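Local coordinates for Alr4995 protein (Nostoc sp., PDB 6LRF), which hydrolyses arginine to ornithine as an arginine dihydrolase and also acts as an ornithine cyclodeaminase, two activities joined in one chain, at residues I288-H293 / S329-K334; P377-V382 / G553-L558. One frame throughout, in Å; residues are numbered along the deposited sequence.

Contact 1: residues I288-H293 / S329-K334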
ATOM      1  N   ILE B 288      -5.692 -44.231  -2.453  1.00 32.46           N
ATOM      2  CA  ILE B 288      -5.871 -43.498  -3.699  1.00 30.17           C
ATOM      3  C   ILE B 288      -4.647 -43.696  -4.589  1.00 28.15           C
ATOM      4  O   ILE B 288      -3.571 -44.065  -4.118  1.00 33.57           O
ATOM      5  CB  ILE B 288      -6.119 -41.992  -3.446  1.00 31.69           C
ATOM      6  CG1 ILE B 288      -4.968 -41.381  -2.653  1.00 35.08           C
ATOM      7  CG2 ILE B 288      -7.433 -41.775  -2.721  1.00 28.29           C
ATOM      8  CD1 ILE B 288      -3.996 -40.580  -3.504  1.00 29.13           C
ATOM      9  N   ARG B 289      -4.818 -43.470  -5.883  1.00 31.59           N
ATOM     10  CA  ARG B 289      -3.693 -43.539  -6.811  1.00 31.47           C
ATOM     11  C   ARG B 289      -3.512 -42.180  -7.488  1.00 32.41           C
ATOM     12  O   ARG B 289      -4.491 -41.511  -7.825  1.00 31.80           O
ATOM     13  CB  ARG B 289      -3.924 -44.653  -7.837  1.00 36.42           C
ATOM     14  CG  ARG B 289      -2.783 -44.907  -8.807  1.00 41.24           C
ATOM     15  CD  ARG B 289      -3.095 -46.128  -9.660  1.00 43.58           C
ATOM     16  NE  ARG B 289      -2.200 -46.260 -10.806  1.00 50.61           N
ATOM     17  CZ  ARG B 289      -1.025 -46.880 -10.761  1.00 53.18           C
ATOM     18  NH1 ARG B 289      -0.601 -47.412  -9.616  1.00 47.07           N
ATOM     19  NH2 ARG B 289      -0.273 -46.964 -11.857  1.00 46.56           N
ATOM     20  N   ILE B 290      -2.261 -41.755  -7.649  1.00 32.70           N
ATOM     21  CA  ILE B 290      -1.953 -40.507  -8.349  1.00 27.03           C
ATOM     22  C   ILE B 290      -0.865 -40.790  -9.392  1.00 31.04           C
ATOM     23  O   ILE B 290       0.106 -41.480  -9.102  1.00 29.99           O
ATOM     24  CB  ILE B 290      -1.521 -39.398  -7.360  1.00 32.76           C
ATOM     25  CG1 ILE B 290      -1.176 -38.114  -8.103  1.00 37.69           C
ATOM     26  CG2 ILE B 290      -0.356 -39.841  -6.492  1.00 33.38           C
ATOM     27  CD1 ILE B 290      -2.396 -37.408  -8.647  1.00 41.67           C
ATOM     28  N   GLU B 291      -1.067 -40.304 -10.619  1.00 30.32           N
ATOM     29  CA  GLU B 291      -0.137 -40.519 -11.729  1.00 29.67           C
ATOM     30  C   GLU B 291       0.300 -39.200 -12.377  1.00 34.49           C
ATOM     31  O   GLU B 291      -0.458 -38.231 -12.410  1.00 29.01           O
ATOM     32  CB  GLU B 291      -0.767 -41.398 -12.809  1.00 31.61           C
ATOM     33  CG  GLU B 291      -0.807 -42.886 -12.533  1.00 38.17           C
ATOM     34  CD  GLU B 291      -1.284 -43.684 -13.757  1.00 51.77           C
ATOM     35  OE1 GLU B 291      -1.510 -43.061 -14.819  1.00 52.30           O
ATOM     36  OE2 GLU B 291      -1.417 -44.929 -13.665  1.00 49.80           O
ATOM     37  N   GLY B 292       1.507 -39.176 -12.935  1.00 31.71           N
ATOM     38  CA  GLY B 292       1.990 -37.984 -13.617  1.00 30.95           C
ATOM     39  C   GLY B 292       3.471 -37.767 -13.408  1.00 29.95           C
ATOM     40  O   GLY B 292       4.211 -38.722 -13.150  1.00 28.29           O
ATOM     41  N   HIS B 293       3.914 -36.520 -13.537  1.00 29.03           N
ATOM     42  CA  HIS B 293       5.307 -36.175 -13.260  1.00 34.26           C
ATOM     43  C   HIS B 293       5.416 -35.780 -11.790  1.00 35.31           C
ATOM     44  O   HIS B 293       5.553 -34.609 -11.443  1.00 38.88           O
ATOM     45  CB  HIS B 293       5.788 -35.051 -14.183  1.00 37.54           C
ATOM     46  CG  HIS B 293       5.637 -35.364 -15.640  1.00 39.89           C
ATOM     47  ND1 HIS B 293       4.795 -34.655 -16.470  1.00 37.02           N
ATOM     48  CD2 HIS B 293       6.202 -36.325 -16.411  1.00 35.22           C
ATOM     49  CE1 HIS B 293       4.860 -35.155 -17.692  1.00 40.29           C
ATOM     50  NE2 HIS B 293       5.700 -36.174 -17.681  1.00 35.39           N
ATOM     51  N   SER B 329       5.150 -41.040 -13.590  1.00 27.35           N
ATOM     52  CA  SER B 329       5.378 -41.801 -12.374  1.00 27.05           C
ATOM     53  C   SER B 329       4.019 -42.071 -11.750  1.00 27.39           C
ATOM     54  O   SER B 329       3.028 -41.429 -12.119  1.00 25.68           O
ATOM     55  CB  SER B 329       6.293 -41.042 -11.407  1.00 25.47           C
ATOM     56  OG  SER B 329       7.630 -41.060 -11.872  1.00 24.61           O
ATOM     57  N   ALA B 330       3.958 -43.035 -10.836  1.00 28.34           N
ATOM     58  CA  ALA B 330       2.698 -43.364 -10.168  1.00 27.40           C
ATOM     59  C   ALA B 330       2.949 -43.636  -8.700  1.00 25.55           C
ATOM     60  O   ALA B 330       3.944 -44.253  -8.339  1.00 29.94           O
ATOM     61  CB  ALA B 330       2.032 -44.568 -10.822  1.00 28.77           C
ATOM     62  N   ALA B 331       2.038 -43.182  -7.849  1.00 29.28           N
ATOM     63  CA  ALA B 331       2.145 -43.477  -6.427  1.00 30.68           C
ATOM     64  C   ALA B 331       0.798 -43.955  -5.863  1.00 32.99           C
ATOM     65  O   ALA B 331      -0.267 -43.532  -6.312  1.00 29.08           O
ATOM     66  CB  ALA B 331       2.651 -42.257  -5.671  1.00 21.07           C
ATOM     67  N   GLU B 332       0.850 -44.865  -4.897  1.00 30.95           N
ATOM     68  CA  GLU B 332      -0.357 -45.281  -4.199  1.00 31.24           C
ATOM     69  C   GLU B 332      -0.218 -44.840  -2.762  1.00 30.68           C
ATOM     70  O   GLU B 332       0.819 -45.041  -2.128  1.00 29.21           O
ATOM     71  CB  GLU B 332      -0.588 -46.784  -4.326  1.00 34.58           C
ATOM     72  CG  GLU B 332      -1.314 -47.129  -5.633  1.00 38.65           C
ATOM     73  CD  GLU B 332      -1.261 -48.607  -6.008  1.00 49.43           C
ATOM     74  OE1 GLU B 332      -0.957 -49.447  -5.130  1.00 46.11           O
ATOM     75  OE2 GLU B 332      -1.529 -48.922  -7.194  1.00 52.39           O
ATOM     76  N   VAL B 333      -1.255 -44.180  -2.271  1.00 25.98           N
ATOM     77  CA  VAL B 333      -1.199 -43.522  -0.972  1.00 29.49           C
ATOM     78  C   VAL B 333      -2.409 -43.943  -0.138  1.00 26.85           C
ATOM     79  O   VAL B 333      -3.541 -43.875  -0.607  1.00 28.07           O
ATOM     80  CB  VAL B 333      -1.172 -41.976  -1.131  1.00 27.00           C
ATOM     81  CG1 VAL B 333      -1.172 -41.284   0.219  1.00 24.97           C
ATOM     82  CG2 VAL B 333       0.058 -41.533  -1.948  1.00 23.66           C
ATOM     83  N   LYS B 334      -2.174 -44.403   1.083  1.00 29.05           N
ATOM     84  CA  LYS B 334      -3.285 -44.688   1.981  1.00 30.42           C
ATOM     85  C   LYS B 334      -3.604 -43.405   2.740  1.00 23.71           C
ATOM     86  O   LYS B 334      -2.745 -42.843   3.405  1.00 27.72           O
ATOM     87  CB  LYS B 334      -2.951 -45.834   2.940  1.00 31.51           C
ATOM     88  CG  LYS B 334      -4.146 -46.353   3.743  1.00 31.82           C
ATOM     89  CD  LYS B 334      -3.756 -47.534   4.633  1.00 38.66           C
ATOM     90  CE  LYS B 334      -2.784 -47.127   5.743  1.00 39.60           C
ATOM     91  NZ  LYS B 334      -3.454 -46.288   6.769  1.00 41.77           N
TER
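Strands 288-292 and 329-334 run antiparallel, their short axes 4.7 Å apart and 168° between directions, as neighbours in a mixed six-strand sheet; both segments fall in the LOR/SDH conserved region. Six backbone hydrogen bonds join the pairs I288-V333, I290-A331 and G292-S329. In the middle pair the bonds are nearly straight and lie almost along the C=O axes: A331 N meets I290 O at 2.9 Å. The end pair is closer still, S329 N reaching G292 O at 2.5 Å, a short bond. Between these pairs, CA-H...O contacts fill the non-hydrogen-bonded positions, E291 CA standing 3.3 Å from S329 O.

On the face bearing R289, E291, A330 and E332, charge does the work. R289 has CG anti to the backbone N (chi1 -176°) and stays extended to NE, so its guanidinium passes over A330, whose CB touches one face 3.5 Å from NH2. E291 lies beside it, and its OE2 takes NE and NH2 side-on through the anti lone pair, near the guanidinium plane. On the other strand E332 OE2 is salt-bridged to NH1 at 3.0 Å, though as a hydrogen bond this is weak and bent (128°). E332 OE1 bonds N318 on strand 313-320, a second-shell tie consistent with restraining the carboxylate.

The face of I288, I290, A331 and V333 is mostly apolar, with S329 OG bonded to G322 N at its end. I288 and V333 point the same way, side by side, while I290 turns CG2 into the crowded position between backbone N and carbonyl carbon, 3.9 Å from A331 CB.

Contact 2: residues P377-V382 / G553-L558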
ATOM      1  N   PRO B 377     -29.991 -31.714  -1.498  1.00 19.02           N
ATOM      2  CA  PRO B 377     -30.009 -32.692  -0.403  1.00 21.59           C
ATOM      3  C   PRO B 377     -28.748 -32.589   0.395  1.00 21.90           C
ATOM      4  O   PRO B 377     -27.734 -32.120  -0.127  1.00 20.41           O
ATOM      5  CB  PRO B 377     -30.085 -34.048  -1.116  1.00 22.96           C
ATOM      6  CG  PRO B 377     -29.574 -33.771  -2.502  1.00 20.13           C
ATOM      7  CD  PRO B 377     -30.026 -32.370  -2.814  1.00 18.30           C
ATOM      8  N   ASP B 378     -28.803 -33.032   1.643  1.00 22.97           N
ATOM      9  CA  ASP B 378     -27.668 -32.905   2.534  1.00 24.47           C
ATOM     10  C   ASP B 378     -26.466 -33.678   2.004  1.00 22.82           C
ATOM     11  O   ASP B 378     -26.614 -34.744   1.411  1.00 26.19           O
ATOM     12  CB  ASP B 378     -28.043 -33.384   3.930  1.00 29.71           C
ATOM     13  CG  ASP B 378     -27.223 -32.714   5.002  1.00 45.76           C
ATOM     14  OD1 ASP B 378     -27.538 -31.548   5.353  1.00 48.49           O
ATOM     15  OD2 ASP B 378     -26.259 -33.350   5.481  1.00 48.81           O
ATOM     16  N   ASP B 379     -25.282 -33.120   2.225  1.00 22.40           N
ATOM     17  CA  ASP B 379     -24.013 -33.689   1.780  1.00 20.49           C
ATOM     18  C   ASP B 379     -23.844 -33.669   0.259  1.00 21.69           C
ATOM     19  O   ASP B 379     -23.079 -34.459  -0.290  1.00 20.46           O
ATOM     20  CB  ASP B 379     -23.842 -35.122   2.301  1.00 25.58           C
ATOM     21  CG  ASP B 379     -22.404 -35.610   2.203  1.00 28.99           C
ATOM     22  OD1 ASP B 379     -21.474 -34.785   2.395  1.00 31.43           O
ATOM     23  OD2 ASP B 379     -22.209 -36.808   1.909  1.00 32.85           O
ATOM     24  N   PHE B 380     -24.520 -32.744  -0.424  1.00 24.04           N
ATOM     25  CA  PHE B 380     -24.321 -32.601  -1.869  1.00 19.19           C
ATOM     26  C   PHE B 380     -22.856 -32.302  -2.174  1.00 19.32           C
ATOM     27  O   PHE B 380     -22.176 -31.590  -1.429  1.00 19.30           O
ATOM     28  CB  PHE B 380     -25.229 -31.505  -2.455  1.00 18.39           C
ATOM     29  CG  PHE B 380     -24.928 -30.124  -1.949  1.00 17.31           C
ATOM     30  CD1 PHE B 380     -25.348 -29.732  -0.692  1.00 17.97           C
ATOM     31  CD2 PHE B 380     -24.237 -29.214  -2.742  1.00 24.13           C
ATOM     32  CE1 PHE B 380     -25.071 -28.469  -0.214  1.00 19.01           C
ATOM     33  CE2 PHE B 380     -23.965 -27.927  -2.279  1.00 20.62           C
ATOM     34  CZ  PHE B 380     -24.383 -27.559  -1.014  1.00 21.46           C
ATOM     35  N   TYR B 381     -22.358 -32.878  -3.259  1.00 19.78           N
ATOM     36  CA  TYR B 381     -21.010 -32.595  -3.678  1.00 22.21           C
ATOM     37  C   TYR B 381     -20.958 -31.179  -4.265  1.00 22.19           C
ATOM     38  O   TYR B 381     -21.895 -30.734  -4.951  1.00 17.77           O
ATOM     39  CB  TYR B 381     -20.533 -33.638  -4.680  1.00 19.28           C
ATOM     40  CG  TYR B 381     -19.255 -33.264  -5.395  1.00 19.26           C
ATOM     41  CD1 TYR B 381     -18.007 -33.504  -4.830  1.00 22.63           C
ATOM     42  CD2 TYR B 381     -19.305 -32.705  -6.665  1.00 26.70           C
ATOM     43  CE1 TYR B 381     -16.816 -33.160  -5.517  1.00 25.65           C
ATOM     44  CE2 TYR B 381     -18.144 -32.354  -7.349  1.00 29.72           C
ATOM     45  CZ  TYR B 381     -16.909 -32.571  -6.776  1.00 28.19           C
ATOM     46  OH  TYR B 381     -15.788 -32.216  -7.508  1.00 30.95           O
ATOM     47  N   VAL B 382     -19.872 -30.470  -3.968  1.00 19.63           N
ATOM     48  CA  VAL B 382     -19.691 -29.102  -4.442  1.00 20.62           C
ATOM     49  C   VAL B 382     -18.768 -29.047  -5.651  1.00 19.75           C
ATOM     50  O   VAL B 382     -17.605 -29.414  -5.567  1.00 18.16           O
ATOM     51  CB  VAL B 382     -19.133 -28.196  -3.333  1.00 20.13           C
ATOM     52  CG1 VAL B 382     -18.956 -26.746  -3.857  1.00 19.46           C
ATOM     53  CG2 VAL B 382     -20.068 -28.211  -2.136  1.00 19.80           C
ATOM     54  N   GLY B 553     -12.224 -24.693   1.537  1.00 36.59           N
ATOM     55  CA  GLY B 553     -13.269 -24.209   2.425  1.00 36.34           C
ATOM     56  C   GLY B 553     -14.628 -23.968   1.774  1.00 35.98           C
ATOM     57  O   GLY B 553     -15.572 -23.519   2.444  1.00 31.57           O
ATOM     58  N   HIS B 554     -14.750 -24.266   0.480  1.00 26.98           N
ATOM     59  CA  HIS B 554     -15.998 -23.964  -0.217  1.00 28.00           C
ATOM     60  C   HIS B 554     -17.140 -24.834   0.308  1.00 28.21           C
ATOM     61  O   HIS B 554     -18.269 -24.371   0.430  1.00 26.60           O
ATOM     62  CB  HIS B 554     -15.823 -24.118  -1.730  1.00 31.26           C
ATOM     63  CG  HIS B 554     -15.133 -22.954  -2.378  1.00 32.28           C
ATOM     64  ND1 HIS B 554     -15.811 -21.970  -3.066  1.00 41.59           N
ATOM     65  CD2 HIS B 554     -13.823 -22.608  -2.431  1.00 36.58           C
ATOM     66  CE1 HIS B 554     -14.953 -21.072  -3.519  1.00 34.95           C
ATOM     67  NE2 HIS B 554     -13.739 -21.436  -3.147  1.00 35.36           N
ATOM     68  N   ARG B 555     -16.835 -26.081   0.665  1.00 24.90           N
ATOM     69  CA  ARG B 555     -17.844 -27.002   1.182  1.00 26.46           C
ATOM     70  C   ARG B 555     -18.564 -26.448   2.424  1.00 24.86           C
ATOM     71  O   ARG B 555     -19.797 -26.429   2.470  1.00 25.45           O
ATOM     72  CB  ARG B 555     -17.203 -28.374   1.489  1.00 27.26           C
ATOM     73  CG  ARG B 555     -16.894 -29.218   0.229  1.00 27.80           C
ATOM     74  CD  ARG B 555     -16.229 -30.552   0.583  1.00 27.17           C
ATOM     75  NE  ARG B 555     -17.050 -31.364   1.482  1.00 25.60           N
ATOM     76  CZ  ARG B 555     -17.957 -32.243   1.066  1.00 31.64           C
ATOM     77  NH1 ARG B 555     -18.161 -32.425  -0.235  1.00 25.70           N
ATOM     78  NH2 ARG B 555     -18.656 -32.953   1.941  1.00 30.55           N
ATOM     79  N   HIS B 556     -17.808 -25.989   3.420  1.00 21.61           N
ATOM     80  CA  HIS B 556     -18.406 -25.412   4.615  1.00 22.51           C
ATOM     81  C   HIS B 556     -19.261 -24.191   4.269  1.00 24.59           C
ATOM     82  O   HIS B 556     -20.334 -23.982   4.846  1.00 22.72           O
ATOM     83  CB  HIS B 556     -17.327 -25.023   5.636  1.00 30.33           C
ATOM     84  CG  HIS B 556     -16.783 -26.183   6.418  1.00 36.16           C
ATOM     85  ND1 HIS B 556     -15.984 -26.023   7.533  1.00 43.00           N
ATOM     86  CD2 HIS B 556     -16.921 -27.521   6.246  1.00 37.18           C
ATOM     87  CE1 HIS B 556     -15.662 -27.210   8.015  1.00 41.46           C
ATOM     88  NE2 HIS B 556     -16.222 -28.136   7.259  1.00 39.27           N
ATOM     89  N   HIS B 557     -18.777 -23.387   3.326  1.00 25.06           N
ATOM     90  CA  HIS B 557     -19.470 -22.166   2.908  1.00 24.44           C
ATOM     91  C   HIS B 557     -20.812 -22.446   2.215  1.00 23.28           C
ATOM     92  O   HIS B 557     -21.850 -21.886   2.577  1.00 22.06           O
ATOM     93  CB  HIS B 557     -18.564 -21.373   1.977  1.00 25.15           C
ATOM     94  CG  HIS B 557     -18.921 -19.926   1.874  1.00 31.92           C
ATOM     95  ND1 HIS B 557     -18.748 -19.034   2.917  1.00 35.79           N
ATOM     96  CD2 HIS B 557     -19.442 -19.211   0.847  1.00 30.51           C
ATOM     97  CE1 HIS B 557     -19.140 -17.832   2.534  1.00 31.56           C
ATOM     98  NE2 HIS B 557     -19.566 -17.911   1.285  1.00 30.25           N
ATOM     99  N   LEU B 558     -20.770 -23.313   1.208  1.00 21.60           N
ATOM    100  CA  LEU B 558     -21.960 -23.748   0.484  1.00 21.84           C
ATOM    101  C   LEU B 558     -22.930 -24.507   1.388  1.00 25.24           C
ATOM    102  O   LEU B 558     -24.149 -24.365   1.236  1.00 21.16           O
ATOM    103  CB  LEU B 558     -21.565 -24.629  -0.707  1.00 21.41           C
ATOM    104  CG  LEU B 558     -21.410 -23.899  -2.040  1.00 29.70           C
ATOM    105  CD1 LEU B 558     -22.785 -23.445  -2.547  1.00 25.89           C
ATOM    106  CD2 LEU B 558     -20.468 -22.708  -1.898  1.00 30.04           C
TER
HETATM  107  O   HOH W   1     -20.199 -34.451  -0.972  1.00 22.39           O
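V382 carries the close-packed half of this contact. Its CB points at the helix that starts at H554, and its two methyls divide the work: CG2 meets R555 CG and L558 CB, each at 4.1 Å, while CG1 approaches L558 CG. CG1 is anti to the backbone N and CG2 lies beside it, so the residue straddles two side chains one turn apart on the helix. F380 adds its ring tip. CG sits in the crowded position between backbone N and carbonyl carbon (chi1 65°), and the ring crosses L558 at about a right angle, bringing CZ to 4.1 Å from L558 CB. L558 O lies in the ring plane, 3.9 Å from the same CZ, and L424 adds to the packing on both F380 and L558.

Residues 377-380 form a type II beta turn, in which D379 takes the third position with a positive phi. It meets the first turn of helix 554-567, in the Rossmann-fold region, where G553 is the N-cap residue.

Toward D379 the contact loosens into a long salt bridge and a single water bridge. R555 bends at chi3 (58°), swinging its guanidinium back to the turn, where D379 OD1 lies at its edge. In the salt bridge NH2 is 3.4 Å from OD1, and its hydrogen bond is weak; the carboxylate and guanidinium planes stand 81° apart. D379 OD2 has a weak bond to D436 N. The water, also at the guanidinium edge, accepts from R555 NH1 and donates to D379 O, both at 3.0 Å.

Contact 1 closes at residue 334 before contact 2 opens at 377, so the two are in series along the chain, with helix 340-352 and strand 366-369 between them. Their centres lie 26 Å apart and their nearest atoms about 13 Å, and they do not touch. Segments 288-293, 329-334 and 377-382 all belong to the LOR/SDH conserved region; contact 1 lies within one sheet, whose other strands include ones from the N-terminal part of the chain, whereas contact 2 joins the later part of that region to the Rossmann-fold region, 171 residues on. Helix 340-352, next along the chain after strand 329-337, touches R555 and H556 through E345.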